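Local coordinates for protein FdhC (Acinetobacter nosocomialis, PDB 5KTC) that probably transfers a 3-hydroxybutanoyl group from coenzyme A to the amino group of a dTDP-linked 3-amino-3,6-dideoxy-D-galactose, as a GNAT-type sugar N-acyltransferase, at residues K90-G95 against L123-S128. Sequence-based numbering, arbitrary orientation.
Sequences KSFCWG and LGFEQS. With FUH ([[(2~{R},3~{S},5~{R})-5-[5-methyl-2,4-bis(oxidanylidene)pyrimidin-1-yl]-3-oxidanyl-oxolan-2-yl]methoxy-oxidanyl-phosphoryl] [(2~{R},3~{R},4~{S},5~{R},6~{R})-6-methyl-3,5-bis(oxidanyl)-4-[[(3~{R})-3-oxidanylbutanoyl]amino]oxan-2-yl] hydrogen phosphate), chain C.
The carbonyl of Lys90 takes two backbone N-H groups from 123-128. Gln127 N, 3.0 Å from Lys90 O, lies nearly along the C=O axis, whereas Glu126 N, at 2.8 Å from the same oxygen, is tilted 33° out of the carbonyl plane. Farther along, Phe92 N donates to Gln127 O, which also receives a CA-H...O contact from Ser91. The next acceptor, Phe92 O, gets a weak bond from Ser128 OG and a CA-H...O contact from Ser128 CA; Phe92 also shares a backbone hydrogen bond with His129. Ser91 beside Gln127 and Phe92 beside Ser128 open the parallel pairing of strands 91-99 and 127-133, which helix 107-122 joins as a beta-alpha-beta unit of the GNAT fold. On the sheet face carrying Phe92 and Ser128, the Phe125 ring is covered from both sides: Phe92 CB sits 3.7 Å above its centre, and over the opposite face Lys90 NZ makes a cation-pi contact, 3.9 Å from the ring centroid. Lys90 reaches there because its chain stays extended until a final bend (chi4 -64°). Ser128 CB and OG in turn lie over the Phe92 ring, with OG 3.3 Å from Trp94 CD1 at the indole edge. Trp94 NE1 is satisfied by Tyr116 OH, and the indole face meets the methyl C4 of the hydroxybutanoyl product, 3.5 Å from Trp94 CE2.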
ATOM      1  N   LYS A  90       0.343 -10.071  16.295  1.00 25.97           N
ATOM      2  CA  LYS A  90       1.071  -8.913  15.882  1.00 24.61           C
ATOM      3  C   LYS A  90       0.383  -8.402  14.581  1.00 21.27           C
ATOM      4  O   LYS A  90       0.297  -9.152  13.616  1.00 18.37           O
ATOM      5  CB  LYS A  90       2.510  -9.302  15.672  1.00 26.85           C
ATOM      6  CG  LYS A  90       3.460  -8.157  15.898  1.00 31.80           C
ATOM      7  CD  LYS A  90       4.851  -8.712  16.189  1.00 33.91           C
ATOM      8  CE  LYS A  90       5.875  -7.612  16.145  1.00 37.57           C
ATOM      9  NZ  LYS A  90       5.971  -7.012  14.778  1.00 42.32           N
ATOM     10  N   SER A  91      -0.161  -7.188  14.599  1.00 18.40           N
ATOM     11  CA  SER A  91      -0.968  -6.709  13.462  1.00 17.16           C
ATOM     12  C   SER A  91      -0.549  -5.349  12.980  1.00 15.50           C
ATOM     13  O   SER A  91      -0.061  -4.485  13.771  1.00 15.78           O
ATOM     14  CB  SER A  91      -2.466  -6.737  13.782  1.00 19.25           C
ATOM     15  OG  SER A  91      -2.754  -5.747  14.722  1.00 17.86           O
ATOM     16  N   PHE A  92      -0.658  -5.139  11.665  1.00 13.12           N
ATOM     17  CA  PHE A  92      -0.422  -3.811  11.102  1.00 12.70           C
ATOM     18  C   PHE A  92      -1.626  -3.435  10.275  1.00 11.97           C
ATOM     19  O   PHE A  92      -2.262  -4.290   9.757  1.00 11.74           O
ATOM     20  CB  PHE A  92       0.871  -3.714  10.246  1.00 13.34           C
ATOM     21  CG  PHE A  92       0.822  -4.458   8.943  1.00 13.29           C
ATOM     22  CD1 PHE A  92       1.062  -5.832   8.880  1.00 12.77           C
ATOM     23  CD2 PHE A  92       0.562  -3.791   7.757  1.00 12.75           C
ATOM     24  CE1 PHE A  92       1.007  -6.518   7.679  1.00 11.83           C
ATOM     25  CE2 PHE A  92       0.506  -4.491   6.557  1.00 13.13           C
ATOM     26  CZ  PHE A  92       0.759  -5.844   6.517  1.00 11.83           C
ATOM     27  N   CYS A  93      -1.935  -2.146  10.221  1.00 12.49           N
ATOM     28  CA  CYS A  93      -2.871  -1.625   9.231  1.00 12.34           C
ATOM     29  C   CYS A  93      -2.126  -1.139   7.959  1.00 11.50           C
ATOM     30  O   CYS A  93      -0.959  -0.739   8.014  1.00 12.92           O
ATOM     31  CB  CYS A  93      -3.701  -0.460   9.795  1.00 11.79           C
ATOM     32  SG  CYS A  93      -4.668  -0.964  11.284  1.00 12.07           S
ATOM     33  N   TRP A  94      -2.834  -1.121   6.840  1.00 11.00           N
ATOM     34  CA  TRP A  94      -2.324  -0.445   5.669  1.00 11.18           C
ATOM     35  C   TRP A  94      -3.451   0.264   4.929  1.00 10.45           C
ATOM     36  O   TRP A  94      -4.655   0.009   5.137  1.00 10.41           O
ATOM     37  CB  TRP A  94      -1.536  -1.366   4.736  1.00 10.49           C
ATOM     38  CG  TRP A  94      -2.262  -2.320   3.852  1.00 11.25           C
ATOM     39  CD1 TRP A  94      -2.793  -3.524   4.190  1.00 11.36           C
ATOM     40  CD2 TRP A  94      -2.450  -2.179   2.429  1.00 11.23           C
ATOM     41  NE1 TRP A  94      -3.321  -4.134   3.058  1.00 13.16           N
ATOM     42  CE2 TRP A  94      -3.070  -3.349   1.966  1.00 11.64           C
ATOM     43  CE3 TRP A  94      -2.116  -1.180   1.505  1.00 10.94           C
ATOM     44  CZ2 TRP A  94      -3.389  -3.547   0.602  1.00 12.20           C
ATOM     45  CZ3 TRP A  94      -2.410  -1.391   0.137  1.00 11.44           C
ATOM     46  CH2 TRP A  94      -3.049  -2.554  -0.290  1.00 11.81           C
ATOM     47  N   GLY A  95      -3.025   1.186   4.110  1.00 10.52           N
ATOM     48  CA  GLY A  95      -3.944   2.071   3.428  1.00 10.50           C
ATOM     49  C   GLY A  95      -3.232   3.281   2.889  1.00 11.31           C
ATOM     50  O   GLY A  95      -2.090   3.176   2.382  1.00 11.46           O
ATOM     51  N   LEU A 123       8.958  -6.845   8.353  1.00 22.81           N
ATOM     52  CA  LEU A 123       8.655  -6.427   9.701  1.00 20.81           C
ATOM     53  C   LEU A 123       8.134  -7.484  10.625  1.00 20.98           C
ATOM     54  O   LEU A 123       7.847  -7.173  11.760  1.00 23.45           O
ATOM     55  CB  LEU A 123       7.656  -5.238   9.618  1.00 20.72           C
ATOM     56  CG  LEU A 123       8.166  -3.994   8.941  1.00 20.28           C
ATOM     57  CD1 LEU A 123       7.029  -3.014   8.741  1.00 19.68           C
ATOM     58  CD2 LEU A 123       9.286  -3.346   9.688  1.00 22.63           C
ATOM     59  N   GLY A 124       7.947  -8.723  10.193  1.00 19.09           N
ATOM     60  CA  GLY A 124       7.528  -9.758  11.125  1.00 19.60           C
ATOM     61  C   GLY A 124       6.142  -9.708  11.734  1.00 19.95           C
ATOM     62  O   GLY A 124       5.929 -10.250  12.793  1.00 21.97           O
ATOM     63  N   PHE A 125       5.157  -9.073  11.077  1.00 19.02           N
ATOM     64  CA  PHE A 125       3.771  -9.117  11.616  1.00 17.26           C
ATOM     65  C   PHE A 125       3.126 -10.439  11.307  1.00 17.47           C
ATOM     66  O   PHE A 125       3.595 -11.163  10.422  1.00 16.88           O
ATOM     67  CB  PHE A 125       2.918  -7.973  11.033  1.00 16.28           C
ATOM     68  CG  PHE A 125       3.291  -6.635  11.574  1.00 16.14           C
ATOM     69  CD1 PHE A 125       2.742  -6.187  12.744  1.00 17.75           C
ATOM     70  CD2 PHE A 125       4.159  -5.841  10.933  1.00 16.36           C
ATOM     71  CE1 PHE A 125       3.092  -4.965  13.278  1.00 17.73           C
ATOM     72  CE2 PHE A 125       4.496  -4.591  11.414  1.00 18.41           C
ATOM     73  CZ  PHE A 125       3.949  -4.148  12.587  1.00 18.20           C
ATOM     74  N   GLU A 126       2.015 -10.713  11.968  1.00 17.20           N
ATOM     75  CA  GLU A 126       1.205 -11.888  11.701  1.00 20.66           C
ATOM     76  C   GLU A 126      -0.091 -11.663  10.958  1.00 18.97           C
ATOM     77  O   GLU A 126      -0.570 -12.565  10.287  1.00 18.14           O
ATOM     78  CB  GLU A 126       0.899 -12.623  13.016  1.00 24.89           C
ATOM     79  CG  GLU A 126       2.095 -13.392  13.597  1.00 30.10           C
ATOM     80  CD  GLU A 126       2.684 -14.456  12.659  1.00 35.52           C
ATOM     81  OE1 GLU A 126       3.912 -14.368  12.346  1.00 39.31           O
ATOM     82  OE2 GLU A 126       1.926 -15.376  12.226  1.00 42.27           O
ATOM     83  N   GLN A 127      -0.680 -10.478  11.118  1.00 20.33           N
ATOM     84  CA  GLN A 127      -1.980 -10.142  10.512  1.00 20.37           C
ATOM     85  C   GLN A 127      -1.977  -8.720   9.973  1.00 16.28           C
ATOM     86  O   GLN A 127      -1.319  -7.871  10.547  1.00 13.58           O
ATOM     87  CB  GLN A 127      -3.068 -10.065  11.599  1.00 26.04           C
ATOM     88  CG  GLN A 127      -3.569 -11.311  12.237  1.00 33.83           C
ATOM     89  CD  GLN A 127      -5.077 -11.140  12.604  1.00 39.11           C
ATOM     90  OE1 GLN A 127      -5.572 -10.054  13.102  1.00 28.23           O
ATOM     91  NE2 GLN A 127      -5.828 -12.199  12.310  1.00 43.79           N
ATOM     92  N   SER A 128      -2.819  -8.461   8.957  1.00 15.27           N
ATOM     93  CA  SER A 128      -2.946  -7.115   8.436  1.00 13.83           C
ATOM     94  C   SER A 128      -4.406  -6.759   8.596  1.00 12.90           C
ATOM     95  O   SER A 128      -5.229  -7.604   8.402  1.00 12.27           O
ATOM     96  CB  SER A 128      -2.544  -7.037   6.985  1.00 13.08           C
ATOM     97  OG  SER A 128      -2.514  -5.677   6.645  1.00 13.27           O
TER
HETATM   98  O1  FUH C 202      -6.415   2.837   1.775  1.00 12.43           O
HETATM   99  C1  FUH C 202      -7.130   2.180   2.523  1.00 13.14           C
HETATM  100  C2  FUH C 202      -7.083   0.689   2.592  1.00 12.66           C
HETATM  101  C3  FUH C 202      -6.547   0.071   1.327  1.00 13.48           C
HETATM  102  O2  FUH C 202      -7.612  -0.220   0.387  1.00 13.17           O
HETATM  103  C4  FUH C 202      -5.879  -1.248   1.620  1.00 13.75           C
HETATM  104  N1  FUH C 202      -8.025   2.781   3.405  1.00 13.50           N
HETATM  105  C5  FUH C 202      -7.932   4.219   3.680  1.00 13.92           C
HETATM  106  C6  FUH C 202      -9.320   4.886   3.650  1.00 15.28           C
HETATM  107  O3  FUH C 202     -10.106   4.227   4.549  1.00 18.96           O
HETATM  108  C7  FUH C 202      -9.316   6.322   4.120  1.00 15.92           C
HETATM  109  C8  FUH C 202     -10.720   6.920   4.376  1.00 17.19           C
HETATM  110  O4  FUH C 202      -8.592   6.445   5.356  1.00 15.76           O
HETATM  111  C9  FUH C 202      -7.297   4.431   5.043  1.00 13.56           C
HETATM  112  O5  FUH C 202      -5.923   4.014   5.065  1.00 13.47           O
HETATM  113  C10 FUH C 202      -7.273   5.870   5.366  1.00 14.50           C
HETATM  114  O6  FUH C 202      -6.459   6.508   4.395  1.00 13.15           O
HETATM  115  P1  FUH C 202      -5.954   7.984   4.568  1.00 12.94           P
HETATM  116  O7  FUH C 202      -6.972   8.986   4.166  1.00 12.74           O
HETATM  117  O8  FUH C 202      -4.724   8.050   3.661  1.00 13.19           O
HETATM  118  O9  FUH C 202      -5.299   8.205   6.001  1.00 15.52           O
HETATM  119  P2  FUH C 202      -5.938   8.557   7.426  1.00 14.82           P
HETATM  120  O10 FUH C 202      -5.398   7.566   8.397  1.00 15.82           O
HETATM  121  O11 FUH C 202      -7.450   8.507   7.254  1.00 16.61           O
HETATM  122  O12 FUH C 202      -5.334   9.994   7.613  1.00 15.70           O
HETATM  123  C11 FUH C 202      -5.187  10.540   8.928  1.00 17.17           C
HETATM  124  C12 FUH C 202      -5.274  12.041   8.823  1.00 17.01           C
HETATM  125  C13 FUH C 202      -6.444  12.539   7.948  1.00 19.62           C
HETATM  126  O13 FUH C 202      -6.995  13.773   8.440  1.00 19.23           O
HETATM  127  C14 FUH C 202      -5.812  12.873   6.604  1.00 17.73           C
HETATM  128  C15 FUH C 202      -4.430  13.303   7.030  1.00 17.28           C
HETATM  129  O14 FUH C 202      -4.080  12.555   8.223  1.00 16.92           O
HETATM  130  N2  FUH C 202      -3.321  12.981   6.105  1.00 17.84           N
HETATM  131  C16 FUH C 202      -2.974  11.689   5.846  1.00 18.06           C
HETATM  132  C17 FUH C 202      -1.882  11.409   5.022  1.00 18.27           C
HETATM  133  C18 FUH C 202      -1.448   9.991   4.717  1.00 18.23           C
HETATM  134  C19 FUH C 202      -1.193  12.523   4.452  1.00 17.14           C
HETATM  135  O15 FUH C 202      -0.140  12.309   3.721  1.00 15.24           O
HETATM  136  N3  FUH C 202      -1.555  13.784   4.724  1.00 15.91           N
HETATM  137  C20 FUH C 202      -2.572  13.992   5.568  1.00 17.78           C
HETATM  138  O16 FUH C 202      -2.941  15.237   5.812  1.00 17.96           O